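Local coordinates for VAO-type flavoprotein oxidase VAO615 (Myceliophthora thermophila, PDB 6F72), which is probably a secreted oxidoreductase of unknown substrate that carries bicovalently bound FAD and, once reduced, reacts rapidly with molecular oxygen, at residues A[59-62]-A[63-66]; A[78-81]-A[82-86]; A[315-318]-A[319-323]; A[514-517]-A[518-521]; A[525-529]-A[530-534]. All blocks are in the same frame, centred on the assembly; numbering follows the deposited sequence.

Interaction 1 (A[59-62]-A[63-66]); sequences PQAS and VCHK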
# COMPACT_ATOMS: atom_id res chain seq x y z
N PRO A 59 1.62 -16.88 -15.89
CA PRO A 59 2.51 -15.83 -15.36
C PRO A 59 3.20 -15.07 -16.48
O PRO A 59 3.50 -15.64 -17.51
CB PRO A 59 3.51 -16.62 -14.51
CG PRO A 59 2.70 -17.76 -13.99
CD PRO A 59 1.79 -18.14 -15.15
N GLN A 60 3.40 -13.77 -16.28
CA GLN A 60 3.99 -12.89 -17.29
C GLN A 60 5.38 -13.34 -17.81
O GLN A 60 5.71 -13.10 -18.97
CB GLN A 60 4.04 -11.46 -16.74
CG GLN A 60 4.13 -10.37 -17.80
CD GLN A 60 4.11 -8.98 -17.21
OE1 GLN A 60 4.73 -8.70 -16.19
NE2 GLN A 60 3.38 -8.08 -17.87
N ALA A 61 6.17 -14.00 -16.96
CA ALA A 61 7.50 -14.49 -17.35
C ALA A 61 7.52 -15.90 -17.96
O ALA A 61 8.58 -16.51 -18.11
CB ALA A 61 8.48 -14.39 -16.17
N SER A 62 6.35 -16.41 -18.36
CA SER A 62 6.30 -17.68 -19.09
C SER A 62 7.07 -17.59 -20.41
O SER A 62 7.59 -18.61 -20.88
CB SER A 62 4.86 -18.11 -19.35
OG SER A 62 4.33 -17.33 -20.38
N VAL A 63 7.15 -16.38 -20.99
CA VAL A 63 8.03 -16.09 -22.14
C VAL A 63 9.53 -16.39 -21.89
O VAL A 63 10.31 -16.57 -22.83
CB VAL A 63 7.87 -14.63 -22.66
CG1 VAL A 63 6.49 -14.43 -23.26
CG2 VAL A 63 8.15 -13.60 -21.57
N CYS A 64 9.90 -16.45 -20.61
CA CYS A 64 11.27 -16.75 -20.17
C CYS A 64 11.52 -18.24 -19.95
O CYS A 64 12.62 -18.64 -19.59
CB CYS A 64 11.57 -15.97 -18.89
SG CYS A 64 11.68 -14.19 -19.17
N HIS A 65 10.48 -19.06 -20.19
CA HIS A 65 10.56 -20.51 -20.00
C HIS A 65 9.90 -21.30 -21.12
O HIS A 65 9.21 -20.72 -21.96
CB HIS A 65 9.99 -20.92 -18.64
CG HIS A 65 10.64 -20.22 -17.50
ND1 HIS A 65 11.85 -20.64 -16.97
CD2 HIS A 65 10.29 -19.11 -16.82
CE1 HIS A 65 12.20 -19.82 -15.99
NE2 HIS A 65 11.27 -18.89 -15.87
N LYS A 66 10.10 -22.61 -21.11
CA LYS A 66 9.79 -23.49 -22.23
C LYS A 66 8.56 -24.36 -22.02
O LYS A 66 7.85 -24.69 -22.98
CB LYS A 66 11.03 -24.31 -22.60
CG LYS A 66 12.07 -23.47 -23.32
CD LYS A 66 13.51 -23.87 -23.03
CE LYS A 66 14.40 -23.44 -24.20
NZ LYS A 66 15.84 -23.31 -23.84
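Q60 meets the turn that follows through its backbone. Its carbonyl O lies 3.6 Å from V63 CG2, while its own side chain leads off extended and its NE2 is hydrogen-bonded to T90 O. A61 closes the first bend that spans the two segments. Its O accepts the amide of C64 (N to O 2.8 Å), which stands 59° above the carbonyl plane and not on a lone pair, as the i to i+3 step of a 3-10 turn brings about. The same A61 O also sits 3.4 Å from H65 CD2, approaching the imidazole obliquely, and A61 CB makes a loose apolar contact with C64 SG at 4.4 Å. S62 repeats the bend one residue on: its O receives H65 N at 3.0 Å, again from above the carbonyl plane. The chain is tight where it leaves this turn, for S62 O and H65 O, both acceptors, come within 2.9 Å. The hydroxyl of S62 looks elsewhere, to Q71 OE1. Both ring nitrogens of H65 are held by carbonyls, ND1 by P114 O and NE2 by V109 O, which fixes the rotation of the imidazole and would favour its doubly protonated form. Segment 59-66 lies in the loop between strand 54-56 and helix 74-81, and it is tied to that helix by the C64–C77 disulfide and by the packing of Q60, A61 and V63 on L80.

Interaction 2 (A[78-81]-A[82-86]); sequences EELK and SSWDI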
# COMPACT_ATOMS: atom_id res chain seq x y z
N GLU A 78 13.80 -10.60 -22.37
CA GLU A 78 14.79 -9.55 -22.07
C GLU A 78 14.15 -8.20 -21.72
O GLU A 78 14.67 -7.48 -20.86
CB GLU A 78 15.80 -9.38 -23.21
CG GLU A 78 16.71 -10.58 -23.49
CD GLU A 78 17.54 -11.04 -22.29
OE1 GLU A 78 18.20 -10.19 -21.65
OE2 GLU A 78 17.55 -12.26 -22.00
N GLU A 79 13.04 -7.86 -22.39
CA GLU A 79 12.28 -6.63 -22.11
C GLU A 79 11.63 -6.65 -20.72
O GLU A 79 11.53 -5.60 -20.06
CB GLU A 79 11.24 -6.37 -23.20
CG GLU A 79 11.82 -5.76 -24.47
CD GLU A 79 10.91 -5.89 -25.69
OE1 GLU A 79 11.37 -6.39 -26.74
OE2 GLU A 79 9.73 -5.50 -25.60
N LEU A 80 11.21 -7.83 -20.27
CA LEU A 80 10.69 -8.03 -18.91
C LEU A 80 11.74 -7.76 -17.82
O LEU A 80 11.40 -7.25 -16.74
CB LEU A 80 10.16 -9.46 -18.75
CG LEU A 80 8.86 -9.95 -19.39
CD1 LEU A 80 8.58 -11.33 -18.84
CD2 LEU A 80 7.66 -9.04 -19.12
N LYS A 81 12.99 -8.09 -18.12
CA LYS A 81 14.11 -8.01 -17.16
C LYS A 81 14.45 -6.61 -16.70
O LYS A 81 14.56 -6.37 -15.50
CB LYS A 81 15.36 -8.67 -17.73
CG LYS A 81 15.29 -10.18 -17.80
CD LYS A 81 16.56 -10.73 -18.43
CE LYS A 81 16.42 -12.22 -18.69
NZ LYS A 81 17.76 -12.85 -18.68
N SER A 82 14.59 -5.68 -17.65
CA SER A 82 15.11 -4.35 -17.35
C SER A 82 14.27 -3.52 -16.38
O SER A 82 14.80 -2.60 -15.75
CB SER A 82 15.37 -3.57 -18.64
OG SER A 82 14.17 -3.40 -19.35
N SER A 83 12.98 -3.83 -16.24
CA SER A 83 12.08 -3.09 -15.34
C SER A 83 11.32 -3.97 -14.33
O SER A 83 10.35 -3.50 -13.71
CB SER A 83 11.09 -2.26 -16.17
OG SER A 83 11.78 -1.32 -16.98
N TRP A 84 11.76 -5.21 -14.15
CA TRP A 84 11.04 -6.20 -13.32
C TRP A 84 10.93 -5.80 -11.84
O TRP A 84 9.91 -6.10 -11.18
CB TRP A 84 11.70 -7.57 -13.42
CG TRP A 84 10.87 -8.66 -12.84
CD1 TRP A 84 11.01 -9.22 -11.61
CD2 TRP A 84 9.75 -9.31 -13.45
NE1 TRP A 84 10.06 -10.19 -11.41
CE2 TRP A 84 9.27 -10.27 -12.53
CE3 TRP A 84 9.12 -9.18 -14.70
CZ2 TRP A 84 8.18 -11.11 -12.82
CZ3 TRP A 84 8.02 -10.01 -14.99
CH2 TRP A 84 7.57 -10.96 -14.04
N ASP A 85 11.97 -5.14 -11.34
CA ASP A 85 12.00 -4.66 -9.95
C ASP A 85 11.44 -3.23 -9.76
O ASP A 85 11.68 -2.59 -8.74
CB ASP A 85 13.42 -4.80 -9.38
CG ASP A 85 13.91 -6.24 -9.37
OD1 ASP A 85 13.10 -7.20 -9.33
OD2 ASP A 85 15.14 -6.42 -9.38
N ILE A 86 10.69 -2.76 -10.76
CA ILE A 86 10.00 -1.46 -10.73
C ILE A 86 8.48 -1.72 -10.71
O ILE A 86 8.01 -2.74 -11.24
CB ILE A 86 10.44 -0.55 -11.93
CG1 ILE A 86 11.99 -0.41 -12.02
CG2 ILE A 86 9.70 0.80 -11.99
CD1 ILE A 86 12.68 0.26 -10.83
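L80 and W84 stand side by side and point the same way, one on the last turn of helix 74-81, the other at the end of the type I beta turn, K81 to W84, that leads out of it. L80 CD1 touches the rim of the indole at CZ3, 4.1 Å away, and L80 CB comes almost as near to CE3. W84 carries CG opposite its backbone N (chi1 -168°), which brings the indole beside L80. The backbone of L80 joins in: its O lies at the edge of the indole, near the ring plane and 3.6 Å from CE3. At the far end of the ring, NE1 is bonded to Q104 OE1, while H91 meets the indole with planes about 45° apart. An alanine at W84 would strip L80 of its aromatic neighbour and is likely to leave Q104 OE1 without its donor and a gap beside H91. K81 leads off separately. Its extended chain reaches back one turn to E78, where NZ and OE2 form a weak salt bridge at 3.4 Å on the surface. S82 folds its hydroxyl toward the helix, OG coming 3.5 Å from E79 O. The helical pattern is already lapsing here, since the buried S82 N finds no partner and lies 3.7 Å from E78 O. The turn itself is closed by a long, weak but nearly straight bond from W84 N to K81 O, 3.3 Å with 173° at the hydrogen.

Interaction 3 (A[315-318]-A[319-323]); sequences GNEV and YWEAV
N316 and W320, one helical turn apart, lie side by side, with the amide oxygen brought to the edge of the indole. OD1 is in the ring plane, 3.1 Å from NE1, and the amide stands nearly upright to the indole at 81°. Swinging CG away from the backbone N (chi1 -159°) brings the N316 amide alongside the indole edge. The other branch of this amide, ND2, approaches Y319 CD2 obliquely at 4.0 Å. Y319 in turn covers W320, its CE2 lying 3.5 Å above the middle of the indole. On the outer side E317 OE1 and E321 OE2 are 4.3 Å apart, a mild repulsion probably eased by the salt bridge of E317 to R437. Backbone bonds hold the turn beneath: Y319 N to G315 O at 3.3 Å, W320 N to N316 O at 3.1 Å and A322 N to V318 O at 2.9 Å. G315, with positive phi, occupies the N-cap. Farther out, two acceptors, D311 OD2 and N346 O, grip N316 ND2 and so fix which way the amide is flipped, while Y319 OH is anchored on G345 O. W320 packs against T433, F436 and R437 of helix 426-439, and Y319 and V323 rest on L349 of strand 348-356. These are the opening turns of helix 316-335, with Y319, W320 and V323 turned inward and E317 and E321 outward; the helix lies on a seven-stranded antiparallel sheet, consistent with the second (cap or substrate) domain of VAO-type enzymes.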
# COMPACT_ATOMS: atom_id res chain seq x y z
N GLY A 315 31.00 15.94 9.36
CA GLY A 315 31.18 14.59 9.90
C GLY A 315 29.85 13.96 10.26
O GLY A 315 28.84 14.65 10.40
N ASN A 316 29.86 12.64 10.44
CA ASN A 316 28.64 11.85 10.60
C ASN A 316 27.87 12.14 11.90
O ASN A 316 26.64 12.03 11.93
CB ASN A 316 28.95 10.36 10.50
CG ASN A 316 27.73 9.54 10.16
OD1 ASN A 316 27.27 8.72 10.96
ND2 ASN A 316 27.19 9.74 8.96
N GLU A 317 28.60 12.50 12.95
CA GLU A 317 27.99 12.78 14.24
C GLU A 317 27.10 14.03 14.25
O GLU A 317 26.02 14.00 14.86
CB GLU A 317 29.05 12.86 15.34
CG GLU A 317 29.28 11.53 16.06
CD GLU A 317 28.10 11.10 16.94
OE1 GLU A 317 27.38 11.97 17.49
OE2 GLU A 317 27.89 9.88 17.10
N VAL A 318 27.55 15.09 13.59
CA VAL A 318 26.78 16.34 13.45
C VAL A 318 25.58 16.11 12.51
O VAL A 318 24.49 16.63 12.77
CB VAL A 318 27.65 17.54 12.98
CG1 VAL A 318 26.80 18.78 12.67
CG2 VAL A 318 28.70 17.90 14.04
N TYR A 319 25.80 15.31 11.46
CA TYR A 319 24.74 14.88 10.54
C TYR A 319 23.54 14.28 11.29
O TYR A 319 22.41 14.69 11.04
CB TYR A 319 25.26 13.89 9.48
CG TYR A 319 24.15 13.16 8.72
CD1 TYR A 319 23.41 13.82 7.72
CD2 TYR A 319 23.83 11.83 9.01
CE1 TYR A 319 22.39 13.16 7.03
CE2 TYR A 319 22.81 11.17 8.32
CZ TYR A 319 22.10 11.84 7.34
OH TYR A 319 21.09 11.18 6.67
N TRP A 320 23.79 13.33 12.19
CA TRP A 320 22.71 12.66 12.92
C TRP A 320 21.99 13.54 13.94
O TRP A 320 20.80 13.36 14.19
CB TRP A 320 23.17 11.34 13.54
CG TRP A 320 23.29 10.27 12.51
CD1 TRP A 320 24.45 9.67 12.09
CD2 TRP A 320 22.23 9.68 11.73
NE1 TRP A 320 24.18 8.75 11.11
CE2 TRP A 320 22.83 8.73 10.87
CE3 TRP A 320 20.84 9.86 11.68
CZ2 TRP A 320 22.09 7.95 9.96
CZ3 TRP A 320 20.10 9.09 10.79
CH2 TRP A 320 20.72 8.15 9.94
N GLU A 321 22.72 14.50 14.49
CA GLU A 321 22.13 15.52 15.35
C GLU A 321 21.23 16.46 14.53
O GLU A 321 20.20 16.93 15.04
CB GLU A 321 23.21 16.30 16.10
CG GLU A 321 23.95 15.44 17.12
CD GLU A 321 25.07 16.17 17.83
OE1 GLU A 321 25.46 17.28 17.42
OE2 GLU A 321 25.57 15.60 18.82
N ALA A 322 21.63 16.71 13.28
CA ALA A 322 20.90 17.58 12.37
C ALA A 322 19.58 16.95 11.88
O ALA A 322 18.60 17.67 11.63
CB ALA A 322 21.78 17.99 11.20
N VAL A 323 19.58 15.62 11.77
CA VAL A 323 18.40 14.81 11.42
C VAL A 323 17.43 14.78 12.61
O VAL A 323 16.23 15.01 12.45
CB VAL A 323 18.83 13.37 10.99
CG1 VAL A 323 17.65 12.42 10.91
CG2 VAL A 323 19.59 13.41 9.67

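Interaction 4 (A[514-517]-A[518-521]); sequences SVYL and NEAN. With FAD (flavin-adenine dinucleotide), chain E.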
# COMPACT_ATOMS: atom_id res chain seq x y z
N SER A 514 3.15 2.26 16.12
CA SER A 514 2.53 1.06 15.59
C SER A 514 3.15 0.71 14.25
O SER A 514 3.96 1.48 13.72
CB SER A 514 1.01 1.25 15.46
OG SER A 514 0.72 2.14 14.40
N VAL A 515 2.75 -0.44 13.70
CA VAL A 515 3.20 -0.87 12.38
C VAL A 515 2.02 -0.71 11.43
O VAL A 515 0.91 -1.19 11.67
CB VAL A 515 3.83 -2.29 12.39
CG1 VAL A 515 4.46 -2.66 11.04
CG2 VAL A 515 4.93 -2.38 13.44
N TYR A 516 2.26 0.07 10.38
CA TYR A 516 1.28 0.33 9.35
C TYR A 516 0.98 -1.00 8.66
O TYR A 516 1.90 -1.68 8.18
CB TYR A 516 1.83 1.39 8.40
CG TYR A 516 0.95 1.79 7.23
CD1 TYR A 516 -0.46 1.75 7.30
CD2 TYR A 516 1.53 2.25 6.04
CE1 TYR A 516 -1.24 2.13 6.21
CE2 TYR A 516 0.76 2.63 4.96
CZ TYR A 516 -0.63 2.59 5.04
OH TYR A 516 -1.38 2.96 3.93
N LEU A 517 -0.30 -1.40 8.65
CA LEU A 517 -0.68 -2.75 8.15
C LEU A 517 -0.36 -2.95 6.66
O LEU A 517 -0.24 -4.10 6.19
CB LEU A 517 -2.15 -3.06 8.45
CG LEU A 517 -3.28 -2.34 7.70
CD1 LEU A 517 -3.52 -2.96 6.32
CD2 LEU A 517 -4.58 -2.29 8.51
N ASN A 518 -0.27 -1.84 5.93
CA ASN A 518 0.01 -1.86 4.50
C ASN A 518 1.48 -2.07 4.19
O ASN A 518 1.82 -2.57 3.12
CB ASN A 518 -0.49 -0.58 3.81
CG ASN A 518 -1.93 -0.71 3.28
OD1 ASN A 518 -2.37 -1.79 2.86
ND2 ASN A 518 -2.67 0.39 3.31
N GLU A 519 2.37 -1.69 5.12
CA GLU A 519 3.81 -1.75 4.88
C GLU A 519 4.48 -2.50 6.02
O GLU A 519 5.02 -1.90 6.94
CB GLU A 519 4.38 -0.34 4.69
CG GLU A 519 3.68 0.44 3.58
CD GLU A 519 4.35 1.77 3.28
OE1 GLU A 519 4.70 2.51 4.22
OE2 GLU A 519 4.51 2.08 2.08
N ALA A 520 4.35 -3.82 5.98
CA ALA A 520 4.95 -4.71 6.98
C ALA A 520 5.40 -6.01 6.31
O ALA A 520 5.12 -6.24 5.13
CB ALA A 520 3.96 -5.01 8.07
N ASN A 521 6.10 -6.85 7.08
CA ASN A 521 6.47 -8.18 6.65
C ASN A 521 5.38 -9.17 7.03
O ASN A 521 4.86 -9.11 8.13
CB ASN A 521 7.80 -8.57 7.30
CG ASN A 521 8.39 -9.83 6.70
OD1 ASN A 521 7.96 -10.94 7.02
ND2 ASN A 521 9.36 -9.66 5.83
PA FAD E . -3.37 -5.14 -3.97
O1A FAD E . -2.19 -6.02 -3.63
O2A FAD E . -4.09 -5.45 -5.25
O5B FAD E . -4.40 -5.19 -2.73
C5B FAD E . -3.96 -5.12 -1.38
C4B FAD E . -4.96 -5.77 -0.43
O4B FAD E . -6.24 -5.16 -0.59
C3B FAD E . -5.17 -7.26 -0.67
O3B FAD E . -5.38 -7.86 0.61
C2B FAD E . -6.45 -7.34 -1.48
O2B FAD E . -7.16 -8.56 -1.24
C1B FAD E . -7.22 -6.13 -0.99
N9A FAD E . -8.09 -5.49 -2.01
C8A FAD E . -7.67 -4.67 -3.00
N7A FAD E . -8.72 -4.22 -3.73
C5A FAD E . -9.83 -4.75 -3.19
C6A FAD E . -11.28 -4.67 -3.48
N6A FAD E . -11.72 -3.94 -4.52
N1A FAD E . -12.13 -5.37 -2.68
C2A FAD E . -11.69 -6.12 -1.64
N3A FAD E . -10.38 -6.22 -1.32
C4A FAD E . -9.42 -5.57 -2.05
N1 FAD E . 0.97 3.14 0.94
C2 FAD E . 0.85 4.37 1.50
O2 FAD E . 0.08 4.51 2.49
N3 FAD E . 1.53 5.44 1.04
C4 FAD E . 2.38 5.38 0.00
O4 FAD E . 3.00 6.40 -0.39
C4X FAD E . 2.56 4.08 -0.67
N5 FAD E . 3.38 3.93 -1.73
C5X FAD E . 3.55 2.73 -2.35
C6 FAD E . 4.42 2.60 -3.46
C7 FAD E . 4.56 1.34 -4.08
C7M FAD E . 5.50 1.22 -5.26
C8 FAD E . 3.79 0.15 -3.57
C8M FAD E . 3.80 -1.23 -4.23
C9 FAD E . 2.94 0.30 -2.48
C9A FAD E . 2.79 1.53 -1.85
N10 FAD E . 1.91 1.67 -0.75
C10 FAD E . 1.78 2.93 -0.13
C1' FAD E . 1.20 0.50 -0.23
C2' FAD E . -0.26 0.35 -0.51
O2' FAD E . -0.96 1.28 0.31
C3' FAD E . -0.60 -1.08 -0.11
O3' FAD E . 0.34 -2.01 -0.68
C4' FAD E . -2.02 -1.45 -0.51
O4' FAD E . -2.38 -2.69 0.09
C5' FAD E . -2.19 -1.47 -2.03
O5' FAD E . -3.48 -1.91 -2.40
P FAD E . -3.78 -2.32 -3.93
O1P FAD E . -3.25 -1.23 -4.82
O2P FAD E . -5.22 -2.74 -3.96
O3P FAD E . -2.85 -3.63 -4.10
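Y516 to E519 form a type I beta turn, closed by E519 N bonding to Y516 O at 3.1 Å with the donor well above the carbonyl plane. Within it N518 folds back over the phenol: CB sits over one face of the Y516 ring, 3.7 Å from its centroid and shifted toward the hydroxyl end, in a CH-pi contact. The amide plane stands 84° from the ring plane, and ND2 gives a nearly straight bond (167°) to Y516 OH at 2.9 Å. The other branch, OD1, accepts the ribityl hydroxyl O4' of FAD at 2.9 Å. Y516 extends its ring away from its backbone N (chi1 179°), and OH donates to O2 of the flavin at 2.6 Å. E519 takes the edge of the phenol, OE1 lying 3.7 Å from CD2, and its OE2 comes 3.6 Å from flavin C10. Behind the turn, V515 CG1 packs on A520 CB. G230 O also holds N518 ND2, and W469 meets the Y516 ring edge-to-face. One turn therefore grips FAD at both pyrimidine ring and ribityl chain. The phenol oxygen accepts from N518 ND2, and weakly from G236 N, while its own proton goes to O2; such a short bond would be expected to draw electron density toward the N1–C2 end of the flavin, where charge gathers on reduction.

Interaction 5 (A[525-529]-A[530-534]); sequences ANWKE and SFYGD
W527 and F531 carry the apolar part of this short helix. W527 CB lies over one face of the F531 ring, 4.0 Å from its centroid and 22° off the normal, a CH-pi contact. Beyond it the indole reaches Y532 by the rim: W527 CE3 and Y532 CE2 are 3.8 Å apart, each near the plane of the other ring. W527 places CG between its backbone N and carbonyl carbon (chi1 61°), which lifts the indole clear of F531. An alanine in place of F531 would take away the face beneath W527 CB and would probably open a gap against A520 and L517, which the ring also touches. Among backbone bonds, S530 N to N526 O (3.0 Å) and F531 N to W527 O (2.7 Å) are followed by Y532 N to K528 O at 3.2 Å. G533 N then divides weakly between K528 O and E529 O, and a water spans K528 O, weakly, and G533 O, 2.8 Å from each. Polar side chains add a weak bond from N526 ND2 to E529 OE2 at 3.3 Å; S530 OG turns to V515 N and Y532 OH to T556 O. Short helix 527-532, with N526 at the N-cap and a positive-phi glycine following, belongs to the berberine-like region and backs the flavin-binding loop.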
# COMPACT_ATOMS: atom_id res chain seq x y z
N ALA A 525 5.47 -11.20 13.79
CA ALA A 525 4.72 -12.00 14.75
C ALA A 525 3.62 -11.23 15.49
O ALA A 525 2.58 -11.81 15.78
CB ALA A 525 5.67 -12.66 15.74
N ASN A 526 3.89 -9.95 15.79
CA ASN A 526 3.01 -9.10 16.64
C ASN A 526 1.98 -8.29 15.80
O ASN A 526 1.52 -7.22 16.23
CB ASN A 526 3.85 -8.17 17.55
CG ASN A 526 3.02 -7.51 18.67
OD1 ASN A 526 2.08 -8.12 19.21
ND2 ASN A 526 3.35 -6.27 19.03
N TRP A 527 1.61 -8.83 14.63
CA TRP A 527 0.73 -8.13 13.68
C TRP A 527 -0.61 -7.68 14.29
O TRP A 527 -1.04 -6.57 14.01
CB TRP A 527 0.47 -8.96 12.40
CG TRP A 527 -0.19 -10.27 12.66
CD1 TRP A 527 0.43 -11.45 12.95
CD2 TRP A 527 -1.59 -10.54 12.66
NE1 TRP A 527 -0.49 -12.44 13.15
CE2 TRP A 527 -1.75 -11.91 12.97
CE3 TRP A 527 -2.74 -9.76 12.42
CZ2 TRP A 527 -3.00 -12.53 13.06
CZ3 TRP A 527 -3.99 -10.38 12.52
CH2 TRP A 527 -4.11 -11.76 12.83
N LYS A 528 -1.24 -8.54 15.09
CA LYS A 528 -2.59 -8.31 15.59
C LYS A 528 -2.65 -7.05 16.45
O LYS A 528 -3.44 -6.13 16.18
CB LYS A 528 -3.11 -9.53 16.37
CG LYS A 528 -4.59 -9.44 16.73
CD LYS A 528 -5.05 -10.60 17.59
CE LYS A 528 -5.48 -11.78 16.73
NZ LYS A 528 -5.80 -12.98 17.54
N GLU A 529 -1.79 -7.02 17.47
CA GLU A 529 -1.70 -5.89 18.37
C GLU A 529 -1.19 -4.65 17.64
O GLU A 529 -1.69 -3.56 17.87
CB GLU A 529 -0.83 -6.24 19.58
CG GLU A 529 -0.48 -5.08 20.49
CD GLU A 529 0.63 -5.43 21.46
OE1 GLU A 529 0.44 -6.37 22.28
OE2 GLU A 529 1.71 -4.78 21.41
N SER A 530 -0.22 -4.82 16.76
CA SER A 530 0.40 -3.66 16.16
C SER A 530 -0.41 -3.04 15.02
O SER A 530 -0.42 -1.81 14.87
CB SER A 530 1.81 -3.98 15.71
OG SER A 530 2.51 -2.78 15.53
N PHE A 531 -1.08 -3.86 14.22
CA PHE A 531 -1.85 -3.33 13.09
C PHE A 531 -3.19 -2.75 13.54
O PHE A 531 -3.64 -1.74 13.00
CB PHE A 531 -2.12 -4.39 12.00
CG PHE A 531 -0.89 -4.93 11.31
CD1 PHE A 531 0.37 -4.38 11.51
CD2 PHE A 531 -1.03 -5.97 10.37
CE1 PHE A 531 1.48 -4.89 10.85
CE2 PHE A 531 0.07 -6.47 9.70
CZ PHE A 531 1.33 -5.94 9.95
N TYR A 532 -3.83 -3.40 14.51
CA TYR A 532 -5.22 -3.13 14.85
C TYR A 532 -5.42 -2.57 16.26
O TYR A 532 -6.32 -1.76 16.48
CB TYR A 532 -6.08 -4.37 14.62
CG TYR A 532 -5.89 -4.97 13.25
CD1 TYR A 532 -6.43 -4.34 12.10
CD2 TYR A 532 -5.16 -6.14 13.08
CE1 TYR A 532 -6.24 -4.90 10.82
CE2 TYR A 532 -4.97 -6.70 11.82
CZ TYR A 532 -5.51 -6.08 10.69
OH TYR A 532 -5.31 -6.63 9.44
N GLY A 533 -4.57 -2.99 17.21
CA GLY A 533 -4.67 -2.50 18.59
C GLY A 533 -6.02 -2.82 19.23
O GLY A 533 -6.55 -3.93 19.05
N ASP A 534 -6.58 -1.85 19.96
CA ASP A 534 -7.81 -2.07 20.71
C ASP A 534 -9.05 -2.23 19.80
O ASP A 534 -9.99 -2.90 20.19
CB ASP A 534 -8.02 -1.00 21.81
CG ASP A 534 -6.90 -0.99 22.85
OD1 ASP A 534 -6.45 -2.08 23.25
OD2 ASP A 534 -6.45 0.12 23.26
O HOH W 1 -5.04 -6.24 18.45

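Overall arrangement
Interactions 1 and 2 are neighbours on one side of the chain, meeting at helix 74-81: the buried turn 59-66 packs on L80, whereas 78-86 is mostly surface with one buried tryptophan. Interactions 4 and 5, about 9 Å apart between centres, share the berberine-like region; there S530 OG meets V515 N and F531 presses on V515 and A520, and Y516, N518 and E519 of interaction 4 line the FAD pocket. Interaction 3 stands alone, half buried, in the domain with the seven-stranded sheet. Near the flavin the chemistry is side-chain hydrogen bonds to the cofactor; elsewhere backbone turns and ring packing dominate, with a weak K81–E78 salt bridge at the surface.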